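Local coordinates for protein alpha-glucosidase YIHQ (Escherichia coli, PDB 5AEG) that hydrolyses sulfoquinovosyl diacylglycerides and simple sulfoquinovosides such as sulfoquinovosyl glycerol, releasing sulfoquinovose for breakdown through sulfoglycolysis, at residues Y162-W165 / Q166-K170; G507-L511 / F512-R516; K518-L521 / L522-D526. All blocks are in the same frame, centred on the assembly; numbering follows the deposited sequence.

Contact 1 of 3, residues Y162-W165 / Q166-K170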
# COMPACT_ATOMS: atom_id res chain seq x y z
N TYR A 162 -20.83 0.04 13.46
CA TYR A 162 -21.47 1.33 13.72
C TYR A 162 -20.75 2.51 13.17
O TYR A 162 -21.33 3.42 12.56
CB TYR A 162 -21.70 1.43 15.24
CG TYR A 162 -22.36 2.69 15.71
CD1 TYR A 162 -23.58 3.10 15.17
CD2 TYR A 162 -21.81 3.46 16.75
CE1 TYR A 162 -24.19 4.26 15.58
CE2 TYR A 162 -22.43 4.63 17.18
CZ TYR A 162 -23.62 5.00 16.60
OH TYR A 162 -24.27 6.14 16.94
N VAL A 163 -19.43 2.49 13.27
CA VAL A 163 -18.64 3.60 12.74
C VAL A 163 -18.82 3.71 11.21
O VAL A 163 -18.84 4.81 10.62
CB VAL A 163 -17.17 3.43 13.19
CG1 VAL A 163 -16.24 4.31 12.41
CG2 VAL A 163 -17.07 3.77 14.70
N THR A 164 -18.86 2.56 10.57
CA THR A 164 -19.02 2.56 9.09
C THR A 164 -20.37 3.24 8.70
O THR A 164 -20.41 4.09 7.75
CB THR A 164 -18.99 1.15 8.55
OG1 THR A 164 -17.84 0.45 9.11
CG2 THR A 164 -18.97 1.16 7.02
N TRP A 165 -21.40 2.90 9.42
CA TRP A 165 -22.75 3.45 9.17
C TRP A 165 -22.75 4.95 9.39
O TRP A 165 -23.26 5.74 8.56
CB TRP A 165 -23.79 2.76 10.04
CG TRP A 165 -25.13 3.46 9.93
CD1 TRP A 165 -26.02 3.32 8.93
CD2 TRP A 165 -25.68 4.40 10.85
NE1 TRP A 165 -27.11 4.18 9.15
CE2 TRP A 165 -26.91 4.85 10.31
CE3 TRP A 165 -25.24 4.95 12.04
CZ2 TRP A 165 -27.72 5.82 10.96
CZ3 TRP A 165 -26.06 5.92 12.70
CH2 TRP A 165 -27.28 6.34 12.13
N GLN A 166 -22.15 5.37 10.51
CA GLN A 166 -21.96 6.81 10.73
C GLN A 166 -21.21 7.58 9.63
O GLN A 166 -21.66 8.67 9.14
CB GLN A 166 -21.26 7.07 12.07
CG GLN A 166 -22.03 6.65 13.28
CD GLN A 166 -21.25 6.91 14.56
OE1 GLN A 166 -20.34 6.16 14.92
NE2 GLN A 166 -21.51 8.02 15.15
N ALA A 167 -20.08 7.01 9.18
CA ALA A 167 -19.27 7.66 8.15
C ALA A 167 -20.07 7.68 6.83
O ALA A 167 -19.94 8.60 6.07
CB ALA A 167 -17.97 6.87 7.97
N ASP A 168 -20.83 6.63 6.57
CA ASP A 168 -21.66 6.56 5.32
C ASP A 168 -22.80 7.58 5.31
O ASP A 168 -23.23 7.98 4.25
CB ASP A 168 -22.29 5.17 5.16
CG ASP A 168 -21.40 4.18 4.43
OD1 ASP A 168 -20.39 4.62 3.87
OD2 ASP A 168 -21.76 2.95 4.42
N CYS A 169 -23.30 8.00 6.47
CA CYS A 169 -24.30 9.04 6.51
C CYS A 169 -23.77 10.36 6.01
O CYS A 169 -24.52 11.12 5.51
CB CYS A 169 -24.90 9.16 7.90
SG CYS A 169 -25.92 7.71 8.30
N LYS A 170 -22.46 10.56 6.06
CA LYS A 170 -21.77 11.80 5.68
C LYS A 170 -20.83 11.41 4.50
O LYS A 170 -19.78 10.91 4.67
CB LYS A 170 -21.01 12.14 6.97
CG LYS A 170 -20.25 13.43 7.05
CD LYS A 170 -19.36 13.45 8.31
CE LYS A 170 -18.04 12.71 8.11
NZ LYS A 170 -16.89 13.24 8.92
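The amide of Gln-166 lies over one face of the Tyr-162 ring, the two planes only 13° apart, so that this pair stacks one helical turn apart. OE1 of Gln-166 sits above the rim of the ring, 3.4 Å from CE2 of Tyr-162, while Gln-166 CG makes a CH-pi contact 4.1 Å from the ring centroid. The tyrosine turns CG anti to its own nitrogen (chi1 -180°), and Gln-166 runs its chain extended past CG, which carries the amide out along the phenol. Helix 162-169 supplies the spacing through four successive i to i+4 backbone bonds, such as Gln-166 N to Tyr-162 O at 2.9 Å. It belongs to the N-terminal mutarotase-like domain, and the side chain of its Val-163 packs on Asn-474, about 8 Å from the bound calcium. Three residues on, at Trp-165, Cys-169 brings SG over one face of the indole, a sulfur-aromatic contact 4.0 Å from the centroid of the five-membered ring and 3.6 Å from CE2 of Trp-165. CG of Gln-166 also touches CE3 of Trp-165 at 3.8 Å, so the glutamine chain bridges both aromatics. Away from them, Asp-168 pairs with Lys-159, while Thr-164 OG1 bonds to Thr-161.

Contact 2 of 3, residues G507-L511 / F512-R516; sequences GYTTL and FEMKR
NH2 of Arg-516 is held by two carbonyl oxygens: it donates to Gly-507 O at 2.9 Å, with that oxygen near the guanidinium plane, and also to His-537 O. NE bonds to Gly-506 O, and NH1 to Trp-546 O and Gln-547 OE1, so all three nitrogens fix the rotation of the group beside the substrate-binding His-537. At the far end of the loop, Met-514 N gives its hydrogen to Leu-511 O at 2.8 Å, closing a type I' beta turn from Leu-511 to Met-514; Phe-512 and Glu-513 fill its corner, both with positive phi. The N-H points well at the oxygen (164°), but the donor stands above the carbonyl plane. Met-514 then folds back against the chain before the turn: it bends at chi3 (-54°) and brings CE to 3.5 Å from Thr-509 O. Leu-511 CB rests 3.7 Å from CD2 of the Phe-512 ring. Thr-510 OG1 donates to Tyr-508 O at 2.7 Å. Thr-509 touches Asp-472, the inferred proton donor and a calcium ligand. The loop connects strand 501-505 of the barrel to helix 518-528, and its turn leans on helix 162-169, with Phe-512 on Gln-166 and Ala-167 and Met-514 on Val-163.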
# COMPACT_ATOMS: atom_id res chain seq x y z
N GLY A 507 -2.59 4.39 15.38
CA GLY A 507 -3.66 4.67 14.34
C GLY A 507 -3.87 6.17 14.21
O GLY A 507 -3.09 6.99 14.77
N TYR A 508 -4.88 6.54 13.44
CA TYR A 508 -5.03 7.91 12.98
C TYR A 508 -6.47 8.50 13.21
O TYR A 508 -6.65 9.59 13.82
CB TYR A 508 -4.66 8.01 11.53
CG TYR A 508 -4.97 9.37 10.93
CD1 TYR A 508 -4.12 10.46 11.14
CD2 TYR A 508 -6.11 9.57 10.15
CE1 TYR A 508 -4.38 11.71 10.59
CE2 TYR A 508 -6.38 10.81 9.60
CZ TYR A 508 -5.51 11.87 9.84
OH TYR A 508 -5.75 13.11 9.32
N THR A 509 -7.46 7.85 12.65
CA THR A 509 -8.79 8.42 12.43
C THR A 509 -9.55 8.51 13.75
O THR A 509 -9.85 7.52 14.42
CB THR A 509 -9.63 7.63 11.43
OG1 THR A 509 -8.96 7.51 10.17
CG2 THR A 509 -10.98 8.31 11.24
N THR A 510 -9.83 9.76 14.12
CA THR A 510 -10.34 10.10 15.41
C THR A 510 -11.67 10.89 15.14
O THR A 510 -11.67 12.10 15.02
CB THR A 510 -9.31 10.98 16.12
OG1 THR A 510 -7.99 10.43 16.05
CG2 THR A 510 -9.69 11.19 17.54
N LEU A 511 -12.76 10.19 15.03
CA LEU A 511 -14.05 10.73 14.62
C LEU A 511 -15.10 9.95 15.33
O LEU A 511 -14.83 8.88 15.85
CB LEU A 511 -14.26 10.50 13.13
CG LEU A 511 -13.36 11.24 12.19
CD1 LEU A 511 -13.67 10.77 10.74
CD2 LEU A 511 -13.42 12.77 12.30
N PHE A 512 -16.32 10.52 15.42
CA PHE A 512 -17.48 9.80 15.96
C PHE A 512 -17.21 9.28 17.34
O PHE A 512 -17.55 8.12 17.64
CB PHE A 512 -17.93 8.65 15.00
CG PHE A 512 -18.11 9.09 13.60
CD1 PHE A 512 -19.03 10.10 13.30
CD2 PHE A 512 -17.37 8.54 12.57
CE1 PHE A 512 -19.19 10.56 11.99
CE2 PHE A 512 -17.52 9.01 11.28
CZ PHE A 512 -18.44 9.98 10.97
N GLU A 513 -16.60 10.07 18.21
CA GLU A 513 -16.31 9.52 19.53
C GLU A 513 -15.29 8.33 19.62
O GLU A 513 -15.16 7.70 20.67
CB GLU A 513 -17.62 9.10 20.26
CG GLU A 513 -18.68 10.24 20.36
CD GLU A 513 -18.10 11.63 20.70
OE1 GLU A 513 -17.31 11.78 21.67
OE2 GLU A 513 -18.45 12.61 19.99
N MET A 514 -14.58 7.99 18.53
CA MET A 514 -13.44 7.12 18.68
C MET A 514 -12.33 7.99 19.26
O MET A 514 -12.11 9.09 18.78
CB MET A 514 -12.99 6.56 17.32
CG MET A 514 -13.92 5.56 16.76
SD MET A 514 -13.38 4.85 15.17
CE MET A 514 -13.11 6.27 14.14
N LYS A 515 -11.62 7.52 20.28
CA LYS A 515 -10.46 8.21 20.83
C LYS A 515 -9.43 7.14 21.21
O LYS A 515 -9.77 6.09 21.73
CB LYS A 515 -10.89 8.92 22.09
CG LYS A 515 -12.05 9.93 21.95
CD LYS A 515 -12.30 10.54 23.35
CE LYS A 515 -13.06 11.85 23.31
NZ LYS A 515 -14.08 11.85 22.25
N ARG A 516 -8.18 7.44 21.00
CA ARG A 516 -7.09 6.47 21.21
C ARG A 516 -6.78 6.31 22.68
O ARG A 516 -6.42 7.28 23.32
CB ARG A 516 -5.82 6.95 20.58
CG ARG A 516 -4.76 5.86 20.51
CD ARG A 516 -3.41 6.46 20.19
NE ARG A 516 -3.28 6.99 18.81
CZ ARG A 516 -2.77 8.14 18.48
NH1 ARG A 516 -2.25 8.96 19.42
NH2 ARG A 516 -2.67 8.46 17.21

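Contact 3 of 3, residues K518-L521 / L522-D526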
# COMPACT_ATOMS: atom_id res chain seq x y z
N LYS A 518 -4.60 4.77 25.96
CA LYS A 518 -3.25 4.35 26.29
C LYS A 518 -3.00 2.90 25.92
O LYS A 518 -1.94 2.61 25.36
CB LYS A 518 -3.03 4.50 27.79
CG LYS A 518 -1.65 4.11 28.30
CD LYS A 518 -1.56 4.61 29.76
CE LYS A 518 -0.47 3.88 30.53
NZ LYS A 518 -0.46 4.40 31.98
N GLU A 519 -3.92 2.02 26.24
CA GLU A 519 -3.76 0.61 25.94
C GLU A 519 -3.55 0.40 24.43
O GLU A 519 -2.66 -0.36 24.04
CB GLU A 519 -4.94 -0.20 26.42
CG GLU A 519 -4.80 -1.69 26.23
CD GLU A 519 -6.06 -2.46 26.44
OE1 GLU A 519 -7.01 -1.87 26.89
OE2 GLU A 519 -6.09 -3.69 26.22
N LEU A 520 -4.35 1.06 23.58
CA LEU A 520 -4.17 0.94 22.09
C LEU A 520 -2.80 1.45 21.65
O LEU A 520 -2.11 0.79 20.87
CB LEU A 520 -5.33 1.60 21.35
CG LEU A 520 -5.27 1.44 19.82
CD1 LEU A 520 -5.35 -0.05 19.48
CD2 LEU A 520 -6.46 2.21 19.20
N LEU A 521 -2.36 2.62 22.16
CA LEU A 521 -1.09 3.13 21.82
C LEU A 521 0.02 2.13 22.15
O LEU A 521 0.92 1.93 21.37
CB LEU A 521 -0.79 4.46 22.54
CG LEU A 521 0.46 5.18 22.13
CD1 LEU A 521 0.38 5.65 20.65
CD2 LEU A 521 0.69 6.43 22.99
N LEU A 522 0.00 1.57 23.35
CA LEU A 522 1.06 0.68 23.82
C LEU A 522 1.06 -0.65 23.09
O LEU A 522 2.13 -1.13 22.71
CB LEU A 522 0.96 0.46 25.35
CG LEU A 522 1.04 1.76 26.19
CD1 LEU A 522 1.33 1.42 27.64
CD2 LEU A 522 2.02 2.78 25.74
N ARG A 523 -0.10 -1.22 22.83
CA ARG A 523 -0.17 -2.42 22.00
C ARG A 523 0.33 -2.16 20.55
O ARG A 523 0.95 -3.02 19.93
CB ARG A 523 -1.58 -2.92 21.96
CG ARG A 523 -2.00 -3.65 23.19
CD ARG A 523 -1.29 -4.95 23.40
NE ARG A 523 -2.06 -5.74 24.39
CZ ARG A 523 -1.59 -6.80 25.06
NH1 ARG A 523 -0.37 -7.21 24.84
NH2 ARG A 523 -2.37 -7.45 25.93
N TRP A 524 0.04 -0.96 20.00
CA TRP A 524 0.48 -0.64 18.68
C TRP A 524 1.98 -0.44 18.64
O TRP A 524 2.65 -0.83 17.68
CB TRP A 524 -0.25 0.60 18.11
CG TRP A 524 -0.52 0.55 16.67
CD1 TRP A 524 0.35 0.41 15.65
CD2 TRP A 524 -1.78 0.79 16.07
NE1 TRP A 524 -0.28 0.50 14.43
CE2 TRP A 524 -1.60 0.73 14.65
CE3 TRP A 524 -3.02 1.06 16.60
CZ2 TRP A 524 -2.63 0.90 13.75
CZ3 TRP A 524 -4.11 1.21 15.69
CH2 TRP A 524 -3.88 1.12 14.29
N CYS A 525 2.52 0.15 19.73
CA CYS A 525 3.96 0.29 19.85
C CYS A 525 4.60 -1.10 19.84
O CYS A 525 5.65 -1.28 19.25
CB CYS A 525 4.32 1.07 21.14
SG CYS A 525 6.08 1.48 21.20
N ASP A 526 4.01 -2.06 20.56
CA ASP A 526 4.57 -3.44 20.58
C ASP A 526 4.64 -4.06 19.15
O ASP A 526 5.53 -4.86 18.84
CB ASP A 526 3.72 -4.32 21.45
CG ASP A 526 3.91 -4.11 22.96
OD1 ASP A 526 4.75 -3.25 23.34
OD2 ASP A 526 3.12 -4.82 23.69
O HOH W 1 -5.08 -5.81 24.70
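Apolar packing along helix 518-528 is clearest between Leu-520 and Trp-524, whose side chains run side by side and point the same way. Leu-520 CG meets the edge of the indole in its plane, and CD1 of Leu-520 comes to 3.9 Å from CE3 of Trp-524. The leucine places CG anti to its own nitrogen (chi1 -176°), which sends it forward along the helix to the benzene part of the tryptophan. Two residues earlier, in the i to i+4 pair Lys-518 and Leu-522, CD1 of Leu-522 lies across the aliphatic part of the lysine, 4.1 Å from Lys-518 CG; the lysine chain is extended and carries its ammonium on to salt bridges with Glu-553 and Asp-551.

Backbone bonds are those of a regular alpha helix. Leu-522, Arg-523, Trp-524 and Cys-525 donate in turn to the carbonyls of Lys-518, Glu-519, Leu-520 and Leu-521.

Water joins the oppositely charged pair on another side. Glu-519 OE2 accepts from it at 2.8 Å, and Arg-523 NE donates to it at 3.0 Å. OE2 of Glu-519 and NE of Arg-523 are 4.9 Å apart, so the charges are linked through the solvent molecule and not directly.

This helix is the crossover of the beta-alpha-beta unit between strands 501-505 and 534-536 of the TIM barrel. Trp-524 NE1 bonds to Ser-503 on the first of those strands, while Leu-521 and Cys-525 pack on Phe-558 of helix 552-567. The water-bridged Glu-519 and Arg-523 probably attract each other, and since Glu-519 OE2 also takes Gly-622 N and Arg-523 NH1 gives to Ala-653 O, their chemistry ties the barrel helix to the C-terminal domain.

Overall arrangement
The three contacts follow one another along the chain, contact 1 in the N-terminal mutarotase-like domain and contacts 2 and 3 in the TIM-barrel domain. Contact 2 stands between the others: its centre is about 13 Å from that of contact 1 and about 14 Å from that of contact 3, whereas the centres of contacts 1 and 3 are about 25 Å apart and their nearest atoms about 12 Å. Helix 162-169 packs against the turn of the 507-516 loop, Lys-170 also touching Phe-512. The other end of the loop meets helix 518-528, with Gly-507 against Trp-524 and Arg-516 against Leu-521. The loop, whose Thr-509 packs on Asp-472, is thus wedged between an N-terminal-domain helix and a barrel helix.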